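Local coordinates for Lon211 (Mycobacterium tuberculosis, PDB 6VBK), which is the N-terminal domain of the ATP-dependent Lon protease and, as in related Lon enzymes, probably takes part in recognising protein substrates, at residues Val23-Pro26 with Gly27-Val30; Ala172-Ser175 with Gly176-Pro179; Gln157-Asp160 with Val161-Ile165; Lys186-Val189 with Leu190-Val193. All coordinates share one frame; numbering follows the deposited sequence.

Contact 1 of 4, residues Val23-Pro26 with Gly27-Val30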
ATOM      1  N   VAL B  23      13.490  10.878  20.564  1.00 74.95           N
ATOM      2  CA  VAL B  23      12.952  10.026  19.466  1.00 64.90           C
ATOM      3  C   VAL B  23      12.230   8.837  20.099  1.00 71.87           C
ATOM      4  O   VAL B  23      12.835   8.164  20.950  1.00 74.02           O
ATOM      5  CB  VAL B  23      14.083   9.555  18.534  1.00 73.68           C
ATOM      6  CG1 VAL B  23      13.621   8.458  17.591  1.00 75.32           C
ATOM      7  CG2 VAL B  23      14.691  10.711  17.757  1.00 80.21           C
ATOM      8  N   VAL B  24      10.990   8.587  19.678  1.00 58.50           N
ATOM      9  CA  VAL B  24      10.214   7.432  20.210  1.00 58.29           C
ATOM     10  C   VAL B  24      10.400   6.258  19.246  1.00 67.50           C
ATOM     11  O   VAL B  24       9.953   6.360  18.091  1.00 59.99           O
ATOM     12  CB  VAL B  24       8.729   7.786  20.398  1.00 50.90           C
ATOM     13  CG1 VAL B  24       7.938   6.603  20.926  1.00 55.05           C
ATOM     14  CG2 VAL B  24       8.555   8.992  21.303  1.00 53.11           C
ATOM     15  N   LEU B  25      11.065   5.199  19.708  1.00 53.37           N
ATOM     16  CA  LEU B  25      11.292   4.022  18.889  1.00 58.47           C
ATOM     17  C   LEU B  25      10.232   2.969  19.170  1.00 55.89           C
ATOM     18  O   LEU B  25       9.566   3.006  20.209  1.00 61.95           O
ATOM     19  CB  LEU B  25      12.687   3.448  19.163  1.00 66.95           C
ATOM     20  CG  LEU B  25      13.859   4.369  18.820  1.00 67.99           C
ATOM     21  CD1 LEU B  25      15.183   3.719  19.187  1.00 62.28           C
ATOM     22  CD2 LEU B  25      13.832   4.741  17.346  1.00 65.12           C
ATOM     23  N   PRO B  26      10.025   2.027  18.248  1.00 52.49           N
ATOM     24  CA  PRO B  26       9.076   0.939  18.516  1.00 46.66           C
ATOM     25  C   PRO B  26       9.455   0.175  19.776  1.00 52.04           C
ATOM     26  O   PRO B  26      10.625  -0.136  20.011  1.00 51.37           O
ATOM     27  CB  PRO B  26       9.186   0.060  17.267  1.00 58.79           C
ATOM     28  CG  PRO B  26       9.612   1.004  16.192  1.00 49.03           C
ATOM     29  CD  PRO B  26      10.525   1.993  16.862  1.00 48.34           C
ATOM     30  N   GLY B  27       8.447  -0.118  20.597  1.00 46.87           N
ATOM     31  CA  GLY B  27       8.654  -0.788  21.860  1.00 48.94           C
ATOM     32  C   GLY B  27       8.788   0.127  23.058  1.00 54.74           C
ATOM     33  O   GLY B  27       8.805  -0.366  24.192  1.00 53.28           O
ATOM     34  N   MET B  28       8.883   1.438  22.849  1.00 50.16           N
ATOM     35  CA  MET B  28       9.016   2.391  23.941  1.00 53.99           C
ATOM     36  C   MET B  28       7.654   2.947  24.335  1.00 45.47           C
ATOM     37  O   MET B  28       6.721   2.999  23.529  1.00 44.26           O
ATOM     38  CB  MET B  28       9.947   3.541  23.550  1.00 55.76           C
ATOM     39  CG  MET B  28      11.392   3.138  23.293  1.00 54.75           C
ATOM     40  SD  MET B  28      12.391   4.502  22.653  1.00 61.65           S
ATOM     41  CE  MET B  28      12.225   5.711  23.965  1.00 50.06           C
ATOM     42  N   VAL B  29       7.548   3.369  25.592  1.00 40.47           N
ATOM     43  CA  VAL B  29       6.355   4.032  26.104  1.00 47.56           C
ATOM     44  C   VAL B  29       6.808   5.270  26.864  1.00 57.75           C
ATOM     45  O   VAL B  29       7.646   5.178  27.770  1.00 49.80           O
ATOM     46  CB  VAL B  29       5.505   3.104  26.993  1.00 49.77           C
ATOM     47  CG1 VAL B  29       6.362   2.402  28.039  1.00 46.92           C
ATOM     48  CG2 VAL B  29       4.374   3.878  27.648  1.00 57.87           C
ATOM     49  N   VAL B  30       6.286   6.430  26.476  1.00 54.88           N
ATOM     50  CA  VAL B  30       6.766   7.708  26.998  1.00 49.83           C
ATOM     51  C   VAL B  30       5.583   8.634  27.232  1.00 54.39           C
ATOM     52  O   VAL B  30       4.502   8.453  26.655  1.00 39.21           O
ATOM     53  CB  VAL B  30       7.774   8.378  26.040  1.00 53.96           C
ATOM     54  CG1 VAL B  30       9.072   7.584  25.978  1.00 54.27           C
ATOM     55  CG2 VAL B  30       7.164   8.538  24.657  1.00 54.07           C
TER
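Leu25 and Met28 face each other at the two ends of a type II beta turn, a worked example of a tight reversal held by both backbone and side chain. The backbone bond runs from Met28 N to Leu25 O at 3.1 Å, with the donor tilted 31° from the carbonyl plane. A second, weak bond goes from Leu25 N to the thioether, 3.3 Å from Met28 SD. Gly27 occupies the third corner with phi at 95°, where a beta carbon would clash with the carbonyl oxygen of Pro26.

The apolar contacts fall on two pairs of side chains. Leu25 and Met28 lie side by side and point the same way, with CB of Leu25 3.7 Å from SD of Met28. A bend at chi3 (59°) turns Met28 CE towards Val23 O. Beyond the turn, Val24 CG2 meets Val30 CG2 at 3.7 Å as the two valines pass in opposite directions.

The turn leads into strand 29-33, which pairs antiparallel with strand 96-112 through Val30 and Val100. Leu25 packs on Val189 and Leu190 of helix 183-191 and also reaches Asp173 of helix 168-173, while Val24 lies against Leu68 of strand 65-70.

Contact 2 of 4, residues Ala172-Ser175 with Gly176-Pro179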
ATOM      1  N   ALA B 172      17.458  -3.513  20.428  1.00 55.76           N
ATOM      2  CA  ALA B 172      18.130  -2.367  19.826  1.00 66.66           C
ATOM      3  C   ALA B 172      17.317  -1.092  20.008  1.00 64.71           C
ATOM      4  O   ALA B 172      17.876  -0.028  20.298  1.00 71.35           O
ATOM      5  CB  ALA B 172      18.396  -2.632  18.344  1.00 59.24           C
ATOM      6  N   ASP B 173      15.995  -1.181  19.857  1.00 54.34           N
ATOM      7  CA  ASP B 173      15.137  -0.009  19.986  1.00 66.13           C
ATOM      8  C   ASP B 173      15.004   0.481  21.422  1.00 57.95           C
ATOM      9  O   ASP B 173      14.534   1.605  21.629  1.00 61.81           O
ATOM     10  CB  ASP B 173      13.754  -0.310  19.409  1.00 53.49           C
ATOM     11  CG  ASP B 173      13.756  -0.350  17.893  1.00 66.01           C
ATOM     12  OD1 ASP B 173      14.627   0.310  17.287  1.00 64.59           O
ATOM     13  OD2 ASP B 173      12.889  -1.033  17.309  1.00 62.68           O
ATOM     14  N   ASN B 174      15.402  -0.319  22.413  1.00 60.23           N
ATOM     15  CA  ASN B 174      15.384   0.151  23.793  1.00 50.15           C
ATOM     16  C   ASN B 174      16.453   1.203  24.061  1.00 60.53           C
ATOM     17  O   ASN B 174      16.413   1.851  25.113  1.00 53.62           O
ATOM     18  CB  ASN B 174      15.551  -1.029  24.756  1.00 52.53           C
ATOM     19  CG  ASN B 174      15.123  -0.693  26.176  1.00 58.93           C
ATOM     20  OD1 ASN B 174      15.951  -0.362  27.025  1.00 54.08           O
ATOM     21  ND2 ASN B 174      13.823  -0.777  26.439  1.00 56.60           N
ATOM     22  N   SER B 175      17.395   1.395  23.134  1.00 58.01           N
ATOM     23  CA  SER B 175      18.408   2.434  23.266  1.00 74.08           C
ATOM     24  C   SER B 175      17.824   3.840  23.222  1.00 81.50           C
ATOM     25  O   SER B 175      18.534   4.797  23.549  1.00 73.70           O
ATOM     26  CB  SER B 175      19.462   2.277  22.169  1.00 70.60           C
ATOM     27  OG  SER B 175      18.868   2.300  20.882  1.00 71.96           O
ATOM     28  N   GLY B 176      16.558   3.990  22.826  1.00 70.72           N
ATOM     29  CA  GLY B 176      15.919   5.293  22.851  1.00 74.65           C
ATOM     30  C   GLY B 176      15.786   5.880  24.240  1.00 67.63           C
ATOM     31  O   GLY B 176      15.619   7.097  24.376  1.00 74.61           O
ATOM     32  N   TYR B 177      15.850   5.044  25.277  1.00 64.21           N
ATOM     33  CA  TYR B 177      15.842   5.526  26.652  1.00 62.03           C
ATOM     34  C   TYR B 177      17.220   5.952  27.135  1.00 68.80           C
ATOM     35  O   TYR B 177      17.324   6.547  28.214  1.00 64.95           O
ATOM     36  CB  TYR B 177      15.302   4.446  27.594  1.00 61.03           C
ATOM     37  CG  TYR B 177      13.810   4.209  27.507  1.00 60.04           C
ATOM     38  CD1 TYR B 177      12.911   5.124  28.039  1.00 54.71           C
ATOM     39  CD2 TYR B 177      13.304   3.058  26.918  1.00 48.61           C
ATOM     40  CE1 TYR B 177      11.548   4.906  27.971  1.00 54.64           C
ATOM     41  CE2 TYR B 177      11.942   2.830  26.848  1.00 50.61           C
ATOM     42  CZ  TYR B 177      11.069   3.758  27.375  1.00 54.96           C
ATOM     43  OH  TYR B 177       9.713   3.536  27.307  1.00 49.54           O
ATOM     44  N   ALA B 178      18.268   5.667  26.374  1.00 69.75           N
ATOM     45  CA  ALA B 178      19.627   5.896  26.843  1.00 88.98           C
ATOM     46  C   ALA B 178      19.965   7.379  26.787  1.00107.14           C
ATOM     47  O   ALA B 178      19.865   7.987  25.714  1.00115.63           O
ATOM     48  CB  ALA B 178      20.618   5.102  26.002  1.00 86.10           C
ATOM     49  N   PRO B 179      20.360   8.000  27.901  1.00106.78           N
ATOM     50  CA  PRO B 179      20.799   9.400  27.830  1.00105.74           C
ATOM     51  C   PRO B 179      22.131   9.569  27.125  1.00 92.64           C
ATOM     52  O   PRO B 179      22.410  10.656  26.605  1.00 98.29           O
ATOM     53  CB  PRO B 179      20.881   9.818  29.304  1.00104.18           C
ATOM     54  CG  PRO B 179      21.117   8.538  30.041  1.00 96.57           C
ATOM     55  CD  PRO B 179      20.375   7.476  29.278  1.00 97.10           C
TER
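Ala172 O is gripped by two donors from Ser175, the hydroxyl OG at 2.6 Å and the backbone N at 3.2 Å, and this double hold begins the 3-10 turns that follow helix 168-173. The hydroxyl approaches almost straight along the carbonyl, the C=O...OG angle being 175°. With chi1 at 56°, OG sits between its own backbone N and carbonyl carbon, which folds it back over the preceding turn.

From there the chain advances by i to i+3 bonds. The first, from Gly176 N to Asp173 O, is weak. Tyr177 N then bonds to Asn174 O at 3.2 Å, and Ala178 N to Ser175 O at 3.0 Å. In these last two the donor stands well above the carbonyl plane, with Ala178 N the farther out of the two, consistent with the tight 3-10 winding. Ala178 also brings its CB to 3.2 Å from Ser175 O, so the methyl crowds the oxygen that its own N-H uses.

Asp173 turns its carboxylate to a salt bridge with Arg105, while Lys186 bonds to Gly176 O, joining this segment to strand 96-112 and helix 183-191. The hydroxyl of Tyr177 reaches Val29 O on strand 29-33.

Asn174 and Tyr177 lie obliquely across each other, their amide and ring planes 47° apart. Asn174 O lies at the edge of the ring, near its plane, and the amide nitrogen ND2 of Asn174 comes to 3.9 Å from CD2 of Tyr177.

Contact 3 of 4, residues Gln157-Asp160 with Val161-Ile165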
ATOM      1  N   GLN B 157      17.043  -2.906  38.301  1.00 51.00           N
ATOM      2  CA  GLN B 157      15.736  -3.298  37.785  1.00 52.74           C
ATOM      3  C   GLN B 157      15.733  -3.311  36.262  1.00 49.09           C
ATOM      4  O   GLN B 157      15.112  -4.181  35.640  1.00 46.22           O
ATOM      5  CB  GLN B 157      14.658  -2.352  38.316  1.00 48.12           C
ATOM      6  CG  GLN B 157      13.314  -2.458  37.607  1.00 52.83           C
ATOM      7  CD  GLN B 157      12.541  -3.706  37.984  1.00 58.38           C
ATOM      8  OE1 GLN B 157      11.684  -3.673  38.867  1.00 48.55           O
ATOM      9  NE2 GLN B 157      12.838  -4.815  37.313  1.00 51.85           N
ATOM     10  N   VAL B 158      16.437  -2.360  35.644  1.00 43.94           N
ATOM     11  CA  VAL B 158      16.445  -2.265  34.188  1.00 51.55           C
ATOM     12  C   VAL B 158      17.307  -3.365  33.580  1.00 48.28           C
ATOM     13  O   VAL B 158      16.869  -4.088  32.678  1.00 49.93           O
ATOM     14  CB  VAL B 158      16.916  -0.868  33.746  1.00 47.77           C
ATOM     15  CG1 VAL B 158      17.016  -0.798  32.230  1.00 51.39           C
ATOM     16  CG2 VAL B 158      15.965   0.198  34.269  1.00 46.88           C
ATOM     17  N   VAL B 159      18.543  -3.514  34.065  1.00 48.53           N
ATOM     18  CA  VAL B 159      19.445  -4.521  33.513  1.00 47.16           C
ATOM     19  C   VAL B 159      18.892  -5.926  33.701  1.00 45.48           C
ATOM     20  O   VAL B 159      19.231  -6.831  32.933  1.00 55.52           O
ATOM     21  CB  VAL B 159      20.851  -4.387  34.138  1.00 62.56           C
ATOM     22  CG1 VAL B 159      20.862  -4.886  35.576  1.00 58.86           C
ATOM     23  CG2 VAL B 159      21.883  -5.127  33.300  1.00 67.58           C
ATOM     24  N   ASP B 160      18.032  -6.124  34.701  1.00 56.02           N
ATOM     25  CA  ASP B 160      17.370  -7.412  34.883  1.00 46.61           C
ATOM     26  C   ASP B 160      16.576  -7.800  33.640  1.00 44.00           C
ATOM     27  O   ASP B 160      16.716  -8.914  33.121  1.00 46.11           O
ATOM     28  CB  ASP B 160      16.464  -7.347  36.117  1.00 43.78           C
ATOM     29  CG  ASP B 160      15.554  -8.555  36.254  1.00 49.03           C
ATOM     30  OD1 ASP B 160      15.876  -9.634  35.714  1.00 70.43           O
ATOM     31  OD2 ASP B 160      14.501  -8.420  36.914  1.00 53.43           O
ATOM     32  N   VAL B 161      15.745  -6.885  33.143  1.00 40.12           N
ATOM     33  CA  VAL B 161      14.858  -7.203  32.029  1.00 47.71           C
ATOM     34  C   VAL B 161      15.589  -7.096  30.695  1.00 49.02           C
ATOM     35  O   VAL B 161      15.331  -7.877  29.773  1.00 48.84           O
ATOM     36  CB  VAL B 161      13.619  -6.291  32.071  1.00 42.85           C
ATOM     37  CG1 VAL B 161      12.658  -6.634  30.941  1.00 48.31           C
ATOM     38  CG2 VAL B 161      12.926  -6.400  33.422  1.00 47.52           C
ATOM     39  N   VAL B 162      16.514  -6.138  30.573  1.00 40.71           N
ATOM     40  CA  VAL B 162      17.177  -5.894  29.294  1.00 42.94           C
ATOM     41  C   VAL B 162      17.910  -7.142  28.813  1.00 45.56           C
ATOM     42  O   VAL B 162      17.851  -7.494  27.628  1.00 66.92           O
ATOM     43  CB  VAL B 162      18.126  -4.684  29.405  1.00 51.56           C
ATOM     44  CG1 VAL B 162      19.015  -4.587  28.175  1.00 50.84           C
ATOM     45  CG2 VAL B 162      17.329  -3.403  29.582  1.00 56.33           C
ATOM     46  N   GLN B 163      18.597  -7.838  29.714  1.00 45.46           N
ATOM     47  CA  GLN B 163      19.309  -9.046  29.313  1.00 44.49           C
ATOM     48  C   GLN B 163      18.390 -10.254  29.159  1.00 43.76           C
ATOM     49  O   GLN B 163      18.878 -11.345  28.847  1.00 56.23           O
ATOM     50  CB  GLN B 163      20.434  -9.357  30.304  1.00 61.26           C
ATOM     51  CG  GLN B 163      19.988  -9.630  31.724  1.00 75.35           C
ATOM     52  CD  GLN B 163      21.146  -9.587  32.705  1.00 76.39           C
ATOM     53  OE1 GLN B 163      22.206  -9.036  32.406  1.00 75.46           O
ATOM     54  NE2 GLN B 163      20.949 -10.172  33.880  1.00 76.70           N
ATOM     55  N   GLN B 164      17.083 -10.087  29.357  1.00 53.50           N
ATOM     56  CA  GLN B 164      16.104 -11.127  29.070  1.00 60.34           C
ATOM     57  C   GLN B 164      15.326 -10.862  27.788  1.00 64.69           C
ATOM     58  O   GLN B 164      14.486 -11.683  27.407  1.00 70.83           O
ATOM     59  CB  GLN B 164      15.129 -11.280  30.242  1.00 56.72           C
ATOM     60  CG  GLN B 164      15.767 -11.804  31.516  1.00 59.40           C
ATOM     61  CD  GLN B 164      16.370 -13.183  31.339  1.00 62.78           C
ATOM     62  OE1 GLN B 164      15.778 -14.055  30.700  1.00 67.29           O
ATOM     63  NE2 GLN B 164      17.557 -13.386  31.898  1.00 56.95           N
ATOM     64  N   ILE B 165      15.585  -9.742  27.116  1.00 46.64           N
ATOM     65  CA  ILE B 165      14.858  -9.380  25.902  1.00 48.24           C
ATOM     66  C   ILE B 165      15.301 -10.318  24.782  1.00 58.96           C
ATOM     67  O   ILE B 165      16.451 -10.270  24.337  1.00 63.61           O
ATOM     68  CB  ILE B 165      15.088  -7.911  25.528  1.00 52.23           C
ATOM     69  CG1 ILE B 165      14.533  -6.993  26.621  1.00 51.43           C
ATOM     70  CG2 ILE B 165      14.449  -7.594  24.184  1.00 47.82           C
ATOM     71  CD1 ILE B 165      14.746  -5.517  26.353  1.00 46.18           C
TER
HETATM   72  O   HOH W   1      18.022 -11.110  34.016  1.00 60.41           O
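Val158 and Val162, one helical turn apart, lie side by side and point the same way, CG1 of Val158 3.7 Å from CG2 of Val162. In both, CG1 is anti to the backbone N (Val162 chi1 169°), which leaves CG2 anti to the carbonyl carbon and in Val162 brings it to 3.2 Å from Val158 O. That oxygen accepts a helical bond from Val162 N at 3.0 Å and a weak one from Val161 N; Gln163 N makes another weak one to Val159 O.

The next pair is oriented differently. Gln163 crosses Val159 at a slant, with its CG set between its own backbone N and carbonyl carbon and the rest of the chain extended. CG of Gln163 therefore lies 3.1 Å from Val159 O, and its OE1 lies 4.0 Å from Val159 CG2. Gln164 lays its CG 3.4 Å from Asp160 O, and its chain bends at chi2.

Val158 packs on Leu150 and Val162 on Val146 of helix 133-153, while Val162 also meets Leu171 of helix 168-173.

At the C-terminal end, water 1 donates to Asp160 O at 2.7 Å and accepts from NE2 of both Gln163 and Gln164. Solvent thus serves this carbonyl, and one water ties two glutamine amides to the helix end.

Contact 4 of 4, residues Lys186-Val189 with Leu190-Val193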
ATOM      1  N   LYS B 186      19.765   8.481  17.414  1.00 79.02           N
ATOM      2  CA  LYS B 186      18.469   7.836  17.606  1.00 80.74           C
ATOM      3  C   LYS B 186      17.628   7.880  16.336  1.00 87.89           C
ATOM      4  O   LYS B 186      16.912   6.920  16.026  1.00 84.02           O
ATOM      5  CB  LYS B 186      17.725   8.495  18.767  1.00 71.18           C
ATOM      6  CG  LYS B 186      18.383   8.288  20.123  1.00 90.68           C
ATOM      7  CD  LYS B 186      17.603   8.979  21.229  1.00 82.59           C
ATOM      8  CE  LYS B 186      18.262   8.770  22.583  1.00 79.00           C
ATOM      9  NZ  LYS B 186      17.496   9.435  23.672  1.00 84.87           N
ATOM     10  N   ILE B 187      17.694   8.987  15.591  1.00 83.46           N
ATOM     11  CA  ILE B 187      16.957   9.080  14.333  1.00 81.58           C
ATOM     12  C   ILE B 187      17.475   8.049  13.339  1.00 98.12           C
ATOM     13  O   ILE B 187      16.700   7.444  12.585  1.00103.94           O
ATOM     14  CB  ILE B 187      17.039  10.512  13.768  1.00 90.90           C
ATOM     15  CG1 ILE B 187      16.275  11.486  14.668  1.00 84.19           C
ATOM     16  CG2 ILE B 187      16.489  10.569  12.349  1.00 87.75           C
ATOM     17  CD1 ILE B 187      16.604  12.941  14.417  1.00 85.31           C
ATOM     18  N   GLU B 188      18.792   7.820  13.329  1.00104.45           N
ATOM     19  CA  GLU B 188      19.358   6.795  12.460  1.00103.61           C
ATOM     20  C   GLU B 188      18.927   5.399  12.890  1.00106.06           C
ATOM     21  O   GLU B 188      18.750   4.518  12.040  1.00 99.19           O
ATOM     22  CB  GLU B 188      20.882   6.898  12.441  1.00102.09           C
ATOM     23  CG  GLU B 188      21.531   6.097  11.325  1.00111.57           C
ATOM     24  CD  GLU B 188      23.041   6.214  11.314  1.00113.02           C
ATOM     25  OE1 GLU B 188      23.690   5.424  10.597  1.00118.75           O
ATOM     26  OE2 GLU B 188      23.579   7.093  12.020  1.00109.06           O
ATOM     27  N   VAL B 189      18.764   5.175  14.197  1.00 97.46           N
ATOM     28  CA  VAL B 189      18.169   3.924  14.660  1.00 87.15           C
ATOM     29  C   VAL B 189      16.742   3.806  14.145  1.00 78.33           C
ATOM     30  O   VAL B 189      16.316   2.741  13.683  1.00 88.94           O
ATOM     31  CB  VAL B 189      18.227   3.835  16.197  1.00 81.65           C
ATOM     32  CG1 VAL B 189      17.638   2.516  16.676  1.00 72.16           C
ATOM     33  CG2 VAL B 189      19.654   3.991  16.687  1.00 83.48           C
ATOM     34  N   LEU B 190      15.986   4.903  14.204  1.00 93.62           N
ATOM     35  CA  LEU B 190      14.648   4.918  13.627  1.00 82.00           C
ATOM     36  C   LEU B 190      14.695   4.760  12.112  1.00 92.01           C
ATOM     37  O   LEU B 190      13.735   4.267  11.507  1.00102.45           O
ATOM     38  CB  LEU B 190      13.940   6.216  14.014  1.00 92.65           C
ATOM     39  CG  LEU B 190      12.514   6.444  13.516  1.00 87.22           C
ATOM     40  CD1 LEU B 190      11.610   5.307  13.959  1.00 79.82           C
ATOM     41  CD2 LEU B 190      11.993   7.779  14.025  1.00 88.54           C
ATOM     42  N   GLU B 191      15.845   5.103  11.526  1.00104.41           N
ATOM     43  CA  GLU B 191      16.045   5.068  10.052  1.00120.93           C
ATOM     44  C   GLU B 191      16.329   3.657   9.517  1.00117.56           C
ATOM     45  O   GLU B 191      15.723   3.309   8.495  1.00120.33           O
ATOM     46  CB  GLU B 191      17.203   5.986   9.659  1.00143.93           C
ATOM     47  CG  GLU B 191      17.676   5.763   8.233  1.00146.91           C
ATOM     48  CD  GLU B 191      19.102   6.197   7.938  1.00136.67           C
ATOM     49  OE1 GLU B 191      19.824   5.433   7.267  1.00129.85           O
ATOM     50  OE2 GLU B 191      19.486   7.298   8.372  1.00130.98           O
ATOM     51  N   THR B 192      17.172   2.861  10.181  1.00 90.36           N
ATOM     52  CA  THR B 192      17.538   1.545   9.584  1.00 98.72           C
ATOM     53  C   THR B 192      16.590   0.426  10.029  1.00 89.60           C
ATOM     54  O   THR B 192      16.657   0.021  11.200  1.00 85.95           O
ATOM     55  CB  THR B 192      19.015   1.221   9.839  1.00 93.99           C
ATOM     56  OG1 THR B 192      19.259   1.192  11.245  1.00132.88           O
ATOM     57  CG2 THR B 192      19.951   2.195   9.156  1.00115.25           C
ATOM     58  N   VAL B 193      15.774  -0.067   9.091  1.00 91.48           N
ATOM     59  CA  VAL B 193      14.783  -1.157   9.341  1.00 93.49           C
ATOM     60  C   VAL B 193      15.484  -2.481   9.675  1.00100.23           C
ATOM     61  O   VAL B 193      15.034  -3.152  10.619  1.00 85.96           O
ATOM     62  CB  VAL B 193      13.807  -1.309   8.156  1.00 91.98           C
ATOM     63  CG1 VAL B 193      12.827  -0.150   8.088  1.00 96.94           C
ATOM     64  CG2 VAL B 193      14.529  -1.469   6.828  1.00103.19           C
TER
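Glu188 and Glu191 extend past each other at an angle near the end of helix 183-191, with carboxylate planes only 19° apart. In both, CG is anti to the backbone N (chi1 -166° and 167°) and the chain runs out extended. What touches is aliphatic carbon against oxygen, CG of Glu188 lying 3.8 Å from OE2 of Glu191. The OE1 atoms of Glu188 and Glu191 are 5.1 Å apart.

Leu190 likewise carries CG anti to its N, and its isobutyl end points out to Val79 and Thr81 of strand 79-88. Its CB remains 3.3 Å from Ile187 O, while its N makes a regular helical bond to Lys186 O at 2.9 Å.

Thr192, the first residue to leave helical backbone angles, has OG1 between its backbone N and carbonyl carbon. This places the hydroxyl for a weak bond to Glu188 O, which also accepts Thr192 N at 2.9 Å and, weakly, Glu191 N. Three donors converge on Glu188 O, two of them weakly.

Arg105 takes up Val189 O and Leu190 O, and Arg198 takes up Thr192 O. Arginine side chains thus satisfy carbonyls at the helix end, where the helix dipole would probably suit positive charge. The two like-charged carboxylates probably disfavour a closer approach, although CG of Glu188 still rests against OE2 of Glu191.

Along the chain the order is contact 1, contact 3, contact 2, contact 4. Contact 1 leads into strand 29-33 of the mixed sheet, whereas the other three mark the ends of successive helices, 156-162, 168-173 and 183-191. Contacts 1, 2 and 4 form a mutually touching group, their centres 8 to 12 Å apart, where the sheet meets the helical part. Contact 3 lies farther out, its centre about 17 Å from that of contact 1 and 22 Å from that of contact 4, and reaches the group through contact 2 alone. The beta turn and two helix ends thus join sheet and helices within the Lon substrate-binding domain.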